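Local coordinates for DotI (Legionella pneumophila, PDB 3WZ4), which is a component of the inner-membrane complex essential for type IVB secretion, represented here by its periplasmic domain, at residues V112-T118 against G130-V136; A75-L79 against W90-P95; Y24-Y29 against N57-K62. The contacts are given in a common frame with arbitrary orientation. Numbering follows the deposited sequence.

Interaction 1 (V112-T118 against G130-V136); sequences VVTMLIT and GISQFVV
A classic beta bulge in an antiparallel hairpin shows how a strand bends without losing its partner. Strands 106-119 and 129-138 form the last hairpin of this NTF2-like domain's sheet; the axes of 112-118 and 133-136 approach to 4.7 Å, at 166°. A water donates to Val112 O and Val135 O and lies 2.5 Å from Thr114 OG1. Val113 pairs with Val136 in non-hydrogen-bonded register, with its CG1 4.1 Å from the Phe134 ring centroid, over one face. Thr114 and Val135 are hydrogen-bonded, Thr114 N to Val135 O 2.7 Å and Val135 N to Thr114 O 2.8 Å. Opposite Phe134 (chi1 t), selenomethionine Met115 (m, t, m) makes an oblique Met-aromatic contact, SE to ring centroid 5.1 Å, and SE meets Ile131 CD1 at 3.9 Å. Ser132 and Gln133 both face Leu116: Leu116 N donates to Gln133 O (3.0 Å) and Leu116 O accepts from Ser132 N (2.8 Å). The register slips by one at Ser132 (phi/psi -97/-26), pairing Ile117 with Ile131. Val113, Met115, Ile117, Ile131 and Phe134 share one face; helix 7-21 packs on Met115, Ile117 and Ile131, and Phe48 meets Phe134 edge-to-face. Ser132 OG is hydrogen-bonded to Glu43 and Thr41. Thr118 pairs with Gly130 (Thr118 N to Gly130 O and Gly130 N to Thr118 O, both 3.0 Å), and Thr118 OG1 (chi1 p) donates weakly to Ser132 OG at 3.3 Å.

Interaction 2 (A75-L79 against W90-P95); sequences APIIL and WRVQMP
A hairpin can keep its backbone bonded through a corner in one strand. Strands 67-84 and 87-101 form such a beta hairpin of the antiparallel sheet, segment 75-79 of the first pairing with the extended segment 90-95 of the second. Ile77 and Gln93 are a hydrogen-bonded pair with CA atoms 5.4 Å apart: Ile77 N donates to Gln93 O and Gln93 N to Ile77 O, each at 2.9 Å. The next pair, Ile78 with Val92, is non-hydrogen-bonded (CA-CA 4.6 Å). A third bond, Leu79 N to Arg91 O at 2.8 Å, lies where the chain turns a corner (Leu79 phi/psi -73/-35). Beyond it, Arg91 is also backbone-bonded to Gln80. Pro76 has no amide hydrogen to give; its CA approaches Gln93 O at 3.3 Å. Trp90, Val92 and Met94 direct backbone bonds to the other neighbour, strand 106-119, at Ile117, Met115 and Val113. Gln93 OE1 takes a weak hydrogen bond from Thr114, and Trp90 NE1 is hydrogen-bonded to Asp7. Apolar contacts line one face: Pro76 CD against Met94 SE (selenomethionine, t, t, p) at 3.8 Å, Pro76 CB against Val92 CG1 at 4.1 Å, and Ile78 CD1 (m, t) against Trp90 CD1 at 3.9 Å. On the other face, Leu79 CD1 reaches Gln93 OE1 at 3.7 Å. Strand 87-101 thus lies between strands 67-84 and 106-119, with helix 7-21 packed on Ile78, Val92 and Met94.

Interaction 3 (Y24-Y29 against N57-K62); sequences YNFVNY and NLDAVK
An Asx turn set against a short helix shows how complementary side-chain shapes seat a turn against a helix. Asn25 OD1 accepts from Val27 N (2.9 Å) and Asn28 N (3.0 Å), bending the chain from the short edge strand 24-25 into the helix that begins at Tyr29; Asn28 OD1 in turn holds Asn25 N at 3.0 Å. Tyr24, Phe26 and Tyr29 are all in chi1 p. Val61 (chi1 t) fits between the Tyr24 ring and the CB of Phe26: its CG2 lies 3.8 Å from Tyr24 CE2, its CG1 4.3 Å from Phe26 CB, which is also 3.4 Å from Val61 O. The Tyr29 ring separately receives Leu58 (t, p) and Lys62 (m, t, p, t), Leu58 CD1 and Lys62 CD each 4.2 Å from its centroid in CH-pi contacts. Val61 also touches Val68 of strand 67-84 and Tyr100 of strand 87-101, so the helix packs on this end of the sheet. Beyond the ring, Lys62 NZ donates to Tyr29 OH at 2.8 Å.

The three contacts illustrate how chemistry follows position within one sheet. Interactions 1 and 2 are partly buried and adjoin directly: strand 87-101 shares an edge with strand 106-119, and Met115 N to Val92 O (2.8 Å) and Ile117 O to Trp90 N (2.7 Å) are probable hydrogen bonds between them. Both rest on backbone pairing that persists through a corner in one chain, at Ser132 or Leu79, and both present apolar residues to helix 7-21. Interaction 3 is a surface contact with its centre about 27 Å from that of interaction 2, on the opposite side of the chain's centre. It depends on aromatic and aliphatic side chains plus one Lys-Tyr hydrogen bond, with no backbone pairing across it, yet reaches the same sheet through strand 24-25.

Interaction 1 (V112-T118 against G130-V136)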
# COMPACT_ATOMS: atom_id res chain seq x y z
N VAL A 112 6.39 -8.07 4.23
CA VAL A 112 5.58 -8.62 3.15
C VAL A 112 4.24 -7.91 3.14
O VAL A 112 3.53 -7.88 4.15
CB VAL A 112 5.36 -10.13 3.31
CG1 VAL A 112 4.70 -10.70 2.07
CG2 VAL A 112 6.68 -10.82 3.58
N VAL A 113 3.89 -7.32 2.00
CA VAL A 113 2.61 -6.65 1.85
C VAL A 113 1.62 -7.58 1.15
O VAL A 113 1.93 -8.16 0.11
CB VAL A 113 2.74 -5.34 1.06
CG1 VAL A 113 1.38 -4.68 0.90
CG2 VAL A 113 3.72 -4.40 1.73
N THR A 114 0.43 -7.72 1.72
CA THR A 114 -0.61 -8.51 1.09
C THR A 114 -1.84 -7.63 0.87
O THR A 114 -2.36 -7.02 1.81
CB THR A 114 -0.98 -9.74 1.92
OG1 THR A 114 0.22 -10.41 2.33
CG2 THR A 114 -1.83 -10.71 1.10
N MSE A 115 -2.29 -7.57 -0.38
CA MSE A 115 -3.39 -6.69 -0.75
C MSE A 115 -4.54 -7.46 -1.39
O MSE A 115 -4.33 -8.36 -2.20
CB MSE A 115 -2.90 -5.61 -1.72
CG MSE A 115 -1.89 -4.63 -1.14
SE MSE A 115 -0.94 -3.62 -2.52
CE MSE A 115 0.35 -4.98 -3.06
N LEU A 116 -5.76 -7.11 -1.01
CA LEU A 116 -6.93 -7.56 -1.74
C LEU A 116 -7.36 -6.43 -2.67
O LEU A 116 -7.68 -5.34 -2.22
CB LEU A 116 -8.07 -7.94 -0.79
CG LEU A 116 -9.38 -8.35 -1.46
CD1 LEU A 116 -9.19 -9.60 -2.31
CD2 LEU A 116 -10.48 -8.58 -0.43
N ILE A 117 -7.32 -6.70 -3.97
CA ILE A 117 -7.67 -5.69 -4.96
C ILE A 117 -8.96 -6.07 -5.67
O ILE A 117 -9.13 -7.21 -6.10
CB ILE A 117 -6.53 -5.51 -5.98
CG1 ILE A 117 -5.28 -4.96 -5.29
CG2 ILE A 117 -6.96 -4.61 -7.13
CD1 ILE A 117 -4.10 -4.78 -6.21
N THR A 118 -9.87 -5.11 -5.79
CA THR A 118 -11.16 -5.38 -6.41
C THR A 118 -11.52 -4.36 -7.49
O THR A 118 -11.16 -3.19 -7.40
CB THR A 118 -12.30 -5.41 -5.37
OG1 THR A 118 -12.46 -4.10 -4.80
CG2 THR A 118 -11.97 -6.40 -4.26
N GLY A 130 -9.32 -0.85 -6.96
CA GLY A 130 -8.90 -0.26 -5.71
C GLY A 130 -8.57 -1.32 -4.67
O GLY A 130 -9.03 -2.46 -4.76
N ILE A 131 -7.79 -0.94 -3.67
CA ILE A 131 -7.41 -1.84 -2.59
C ILE A 131 -8.49 -1.89 -1.52
O ILE A 131 -8.88 -0.85 -0.98
CB ILE A 131 -6.08 -1.42 -1.96
CG1 ILE A 131 -4.95 -1.53 -2.99
CG2 ILE A 131 -5.78 -2.27 -0.73
CD1 ILE A 131 -3.66 -0.87 -2.55
N SER A 132 -8.97 -3.09 -1.21
CA SER A 132 -9.97 -3.28 -0.16
C SER A 132 -9.34 -3.69 1.17
O SER A 132 -9.90 -3.45 2.23
CB SER A 132 -11.01 -4.32 -0.59
OG SER A 132 -11.91 -3.77 -1.54
N GLN A 133 -8.17 -4.32 1.09
CA GLN A 133 -7.45 -4.70 2.30
C GLN A 133 -5.95 -4.57 2.09
O GLN A 133 -5.41 -4.99 1.07
CB GLN A 133 -7.80 -6.13 2.73
CG GLN A 133 -7.20 -6.51 4.08
CD GLN A 133 -7.56 -7.91 4.52
OE1 GLN A 133 -7.40 -8.87 3.76
NE2 GLN A 133 -8.04 -8.04 5.75
N PHE A 134 -5.29 -3.97 3.08
CA PHE A 134 -3.86 -3.73 3.03
C PHE A 134 -3.24 -4.32 4.29
O PHE A 134 -3.44 -3.80 5.39
CB PHE A 134 -3.60 -2.23 2.96
CG PHE A 134 -2.20 -1.87 2.54
CD1 PHE A 134 -1.18 -1.81 3.48
CD2 PHE A 134 -1.91 -1.57 1.22
CE1 PHE A 134 0.11 -1.47 3.10
CE2 PHE A 134 -0.63 -1.23 0.84
CZ PHE A 134 0.38 -1.18 1.77
N VAL A 135 -2.50 -5.41 4.13
CA VAL A 135 -1.92 -6.09 5.28
C VAL A 135 -0.40 -6.14 5.20
O VAL A 135 0.17 -6.53 4.18
CB VAL A 135 -2.47 -7.51 5.45
CG1 VAL A 135 -1.75 -8.23 6.57
CG2 VAL A 135 -3.98 -7.46 5.71
N VAL A 136 0.26 -5.72 6.29
CA VAL A 136 1.71 -5.73 6.36
C VAL A 136 2.18 -6.73 7.41
O VAL A 136 1.59 -6.83 8.49
CB VAL A 136 2.27 -4.34 6.70
CG1 VAL A 136 3.79 -4.38 6.82
CG2 VAL A 136 1.84 -3.32 5.65
O HOH W 1 1.29 -9.44 4.36
O HOH W 2 -4.84 -8.75 2.25

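Interaction 2 (A75-L79 against W90-P95)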
# COMPACT_ATOMS: atom_id res chain seq x y z
N ALA A 75 9.38 -9.80 -7.12
CA ALA A 75 8.22 -9.47 -7.92
C ALA A 75 6.93 -9.80 -7.18
O ALA A 75 6.88 -10.77 -6.42
CB ALA A 75 8.27 -10.20 -9.25
N PRO A 76 5.89 -8.98 -7.38
CA PRO A 76 4.58 -9.24 -6.78
C PRO A 76 3.94 -10.45 -7.44
O PRO A 76 4.12 -10.67 -8.64
CB PRO A 76 3.79 -7.98 -7.11
CG PRO A 76 4.44 -7.43 -8.34
CD PRO A 76 5.90 -7.74 -8.18
N ILE A 77 3.20 -11.24 -6.66
CA ILE A 77 2.55 -12.43 -7.19
C ILE A 77 1.06 -12.44 -6.86
O ILE A 77 0.64 -11.93 -5.82
CB ILE A 77 3.18 -13.72 -6.65
CG1 ILE A 77 3.04 -13.78 -5.12
CG2 ILE A 77 4.65 -13.82 -7.06
CD1 ILE A 77 3.70 -15.00 -4.50
N ILE A 78 0.27 -13.01 -7.75
CA ILE A 78 -1.15 -13.22 -7.48
C ILE A 78 -1.32 -14.55 -6.75
O ILE A 78 -1.07 -15.61 -7.32
CB ILE A 78 -1.97 -13.23 -8.78
CG1 ILE A 78 -1.90 -11.87 -9.46
CG2 ILE A 78 -3.42 -13.62 -8.50
CD1 ILE A 78 -2.46 -11.86 -10.86
N LEU A 79 -1.72 -14.48 -5.49
CA LEU A 79 -1.96 -15.68 -4.69
C LEU A 79 -3.25 -16.35 -5.14
O LEU A 79 -3.37 -17.57 -5.14
CB LEU A 79 -2.05 -15.33 -3.21
CG LEU A 79 -0.84 -14.67 -2.55
CD1 LEU A 79 -1.15 -14.33 -1.10
CD2 LEU A 79 0.39 -15.57 -2.63
N TRP A 90 -8.32 -9.69 -6.91
CA TRP A 90 -6.98 -10.26 -6.94
C TRP A 90 -6.35 -10.14 -5.57
O TRP A 90 -6.34 -9.06 -4.98
CB TRP A 90 -6.09 -9.48 -7.92
CG TRP A 90 -6.48 -9.55 -9.35
CD1 TRP A 90 -5.99 -10.39 -10.30
CD2 TRP A 90 -7.44 -8.71 -10.02
NE1 TRP A 90 -6.58 -10.14 -11.52
CE2 TRP A 90 -7.48 -9.12 -11.37
CE3 TRP A 90 -8.27 -7.67 -9.60
CZ2 TRP A 90 -8.31 -8.51 -12.30
CZ3 TRP A 90 -9.10 -7.07 -10.53
CH2 TRP A 90 -9.11 -7.50 -11.87
N ARG A 91 -5.82 -11.25 -5.06
CA ARG A 91 -5.03 -11.19 -3.84
C ARG A 91 -3.55 -11.15 -4.22
O ARG A 91 -3.00 -12.14 -4.70
CB ARG A 91 -5.35 -12.37 -2.92
CG ARG A 91 -5.19 -12.04 -1.44
CD ARG A 91 -5.68 -13.16 -0.54
NE ARG A 91 -7.12 -13.40 -0.67
CZ ARG A 91 -8.05 -12.76 0.03
NH1 ARG A 91 -7.71 -11.83 0.91
NH2 ARG A 91 -9.33 -13.04 -0.15
N VAL A 92 -2.93 -10.00 -4.01
CA VAL A 92 -1.55 -9.77 -4.44
C VAL A 92 -0.58 -9.63 -3.27
O VAL A 92 -0.85 -8.92 -2.30
CB VAL A 92 -1.44 -8.52 -5.32
CG1 VAL A 92 0.01 -8.16 -5.57
CG2 VAL A 92 -2.19 -8.73 -6.64
N GLN A 93 0.57 -10.29 -3.38
CA GLN A 93 1.57 -10.27 -2.32
C GLN A 93 2.93 -9.85 -2.86
O GLN A 93 3.33 -10.26 -3.95
CB GLN A 93 1.66 -11.64 -1.66
CG GLN A 93 2.59 -11.69 -0.47
CD GLN A 93 2.52 -13.01 0.27
OE1 GLN A 93 1.64 -13.21 1.11
NE2 GLN A 93 3.43 -13.92 -0.05
N MSE A 94 3.63 -9.02 -2.09
CA MSE A 94 4.96 -8.56 -2.49
C MSE A 94 5.81 -8.24 -1.27
O MSE A 94 5.36 -7.54 -0.36
CB MSE A 94 4.85 -7.32 -3.39
CG MSE A 94 6.15 -6.97 -4.12
SE MSE A 94 6.02 -5.38 -5.23
CE MSE A 94 5.93 -4.04 -3.82
N PRO A 95 7.04 -8.76 -1.24
CA PRO A 95 7.99 -8.45 -0.17
C PRO A 95 8.72 -7.14 -0.45
O PRO A 95 9.01 -6.84 -1.61
CB PRO A 95 8.97 -9.62 -0.23
CG PRO A 95 8.99 -9.98 -1.68
CD PRO A 95 7.60 -9.72 -2.20

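Interaction 3 (Y24-Y29 against N57-K62)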
# COMPACT_ATOMS: atom_id res chain seq x y z
N TYR A 24 7.20 8.44 2.54
CA TYR A 24 6.77 9.68 3.17
C TYR A 24 7.79 10.12 4.22
O TYR A 24 8.79 9.43 4.44
CB TYR A 24 5.39 9.51 3.81
CG TYR A 24 5.38 8.58 5.00
CD1 TYR A 24 5.27 7.21 4.84
CD2 TYR A 24 5.48 9.08 6.29
CE1 TYR A 24 5.25 6.36 5.93
CE2 TYR A 24 5.47 8.24 7.39
CZ TYR A 24 5.36 6.88 7.21
OH TYR A 24 5.35 6.04 8.30
N ASN A 25 7.54 11.25 4.86
CA ASN A 25 8.45 11.77 5.88
C ASN A 25 7.78 12.69 6.89
O ASN A 25 6.59 13.01 6.75
CB ASN A 25 9.65 12.47 5.23
CG ASN A 25 9.23 13.63 4.35
OD1 ASN A 25 8.76 14.66 4.83
ND2 ASN A 25 9.41 13.47 3.04
N PHE A 26 8.54 13.13 7.89
CA PHE A 26 8.00 13.93 8.99
C PHE A 26 7.39 15.25 8.52
O PHE A 26 6.60 15.86 9.23
CB PHE A 26 9.05 14.16 10.09
CG PHE A 26 10.22 15.01 9.66
CD1 PHE A 26 11.25 14.47 8.90
CD2 PHE A 26 10.30 16.34 10.03
CE1 PHE A 26 12.33 15.24 8.51
CE2 PHE A 26 11.38 17.12 9.65
CZ PHE A 26 12.40 16.57 8.89
N VAL A 27 7.76 15.69 7.32
CA VAL A 27 7.24 16.94 6.79
C VAL A 27 5.99 16.76 5.93
O VAL A 27 4.98 17.42 6.15
CB VAL A 27 8.31 17.70 5.98
CG1 VAL A 27 7.75 19.03 5.47
CG2 VAL A 27 9.55 17.92 6.83
N ASN A 28 6.05 15.85 4.96
CA ASN A 28 4.99 15.74 3.96
C ASN A 28 3.92 14.68 4.23
O ASN A 28 3.05 14.45 3.38
CB ASN A 28 5.59 15.52 2.56
CG ASN A 28 6.15 14.11 2.37
OD1 ASN A 28 6.02 13.26 3.24
ND2 ASN A 28 6.77 13.88 1.22
N TYR A 29 3.96 14.05 5.39
CA TYR A 29 3.10 12.89 5.66
C TYR A 29 1.61 13.11 5.36
O TYR A 29 0.94 12.21 4.86
CB TYR A 29 3.29 12.39 7.10
CG TYR A 29 2.82 13.35 8.16
CD1 TYR A 29 3.69 14.30 8.69
CD2 TYR A 29 1.52 13.31 8.64
CE1 TYR A 29 3.27 15.18 9.67
CE2 TYR A 29 1.09 14.18 9.62
CZ TYR A 29 1.97 15.11 10.13
OH TYR A 29 1.54 15.99 11.10
N ASN A 57 4.09 3.88 13.84
CA ASN A 57 5.00 4.37 12.80
C ASN A 57 5.00 5.89 12.62
O ASN A 57 6.04 6.53 12.77
CB ASN A 57 4.69 3.67 11.47
CG ASN A 57 4.86 2.17 11.56
OD1 ASN A 57 5.10 1.62 12.63
ND2 ASN A 57 4.72 1.49 10.42
N LEU A 58 3.84 6.45 12.31
CA LEU A 58 3.74 7.89 12.07
C LEU A 58 4.23 8.71 13.26
O LEU A 58 4.78 9.80 13.08
CB LEU A 58 2.31 8.28 11.70
CG LEU A 58 2.06 9.77 11.43
CD1 LEU A 58 3.11 10.34 10.48
CD2 LEU A 58 0.66 9.99 10.88
N ASP A 59 4.03 8.19 14.46
CA ASP A 59 4.46 8.88 15.68
C ASP A 59 5.98 8.93 15.79
O ASP A 59 6.54 9.95 16.20
CB ASP A 59 3.86 8.23 16.92
CG ASP A 59 2.39 8.56 17.10
OD1 ASP A 59 1.99 9.70 16.78
OD2 ASP A 59 1.63 7.67 17.54
N ALA A 60 6.63 7.84 15.42
CA ALA A 60 8.09 7.76 15.47
C ALA A 60 8.73 8.56 14.34
O ALA A 60 9.77 9.19 14.52
CB ALA A 60 8.54 6.30 15.41
N VAL A 61 8.11 8.52 13.16
CA VAL A 61 8.61 9.28 12.02
C VAL A 61 8.64 10.76 12.35
O VAL A 61 9.63 11.44 12.08
CB VAL A 61 7.75 9.03 10.77
CG1 VAL A 61 8.10 10.03 9.68
CG2 VAL A 61 7.94 7.60 10.27
N LYS A 62 7.55 11.26 12.94
CA LYS A 62 7.47 12.66 13.34
C LYS A 62 8.44 12.97 14.48
O LYS A 62 9.19 13.94 14.43
CB LYS A 62 6.04 13.03 13.74
CG LYS A 62 5.04 12.93 12.59
CD LYS A 62 3.59 13.12 13.05
CE LYS A 62 3.28 14.57 13.35
NZ LYS A 62 1.82 14.78 13.58
O HOH W 3 5.90 3.13 7.85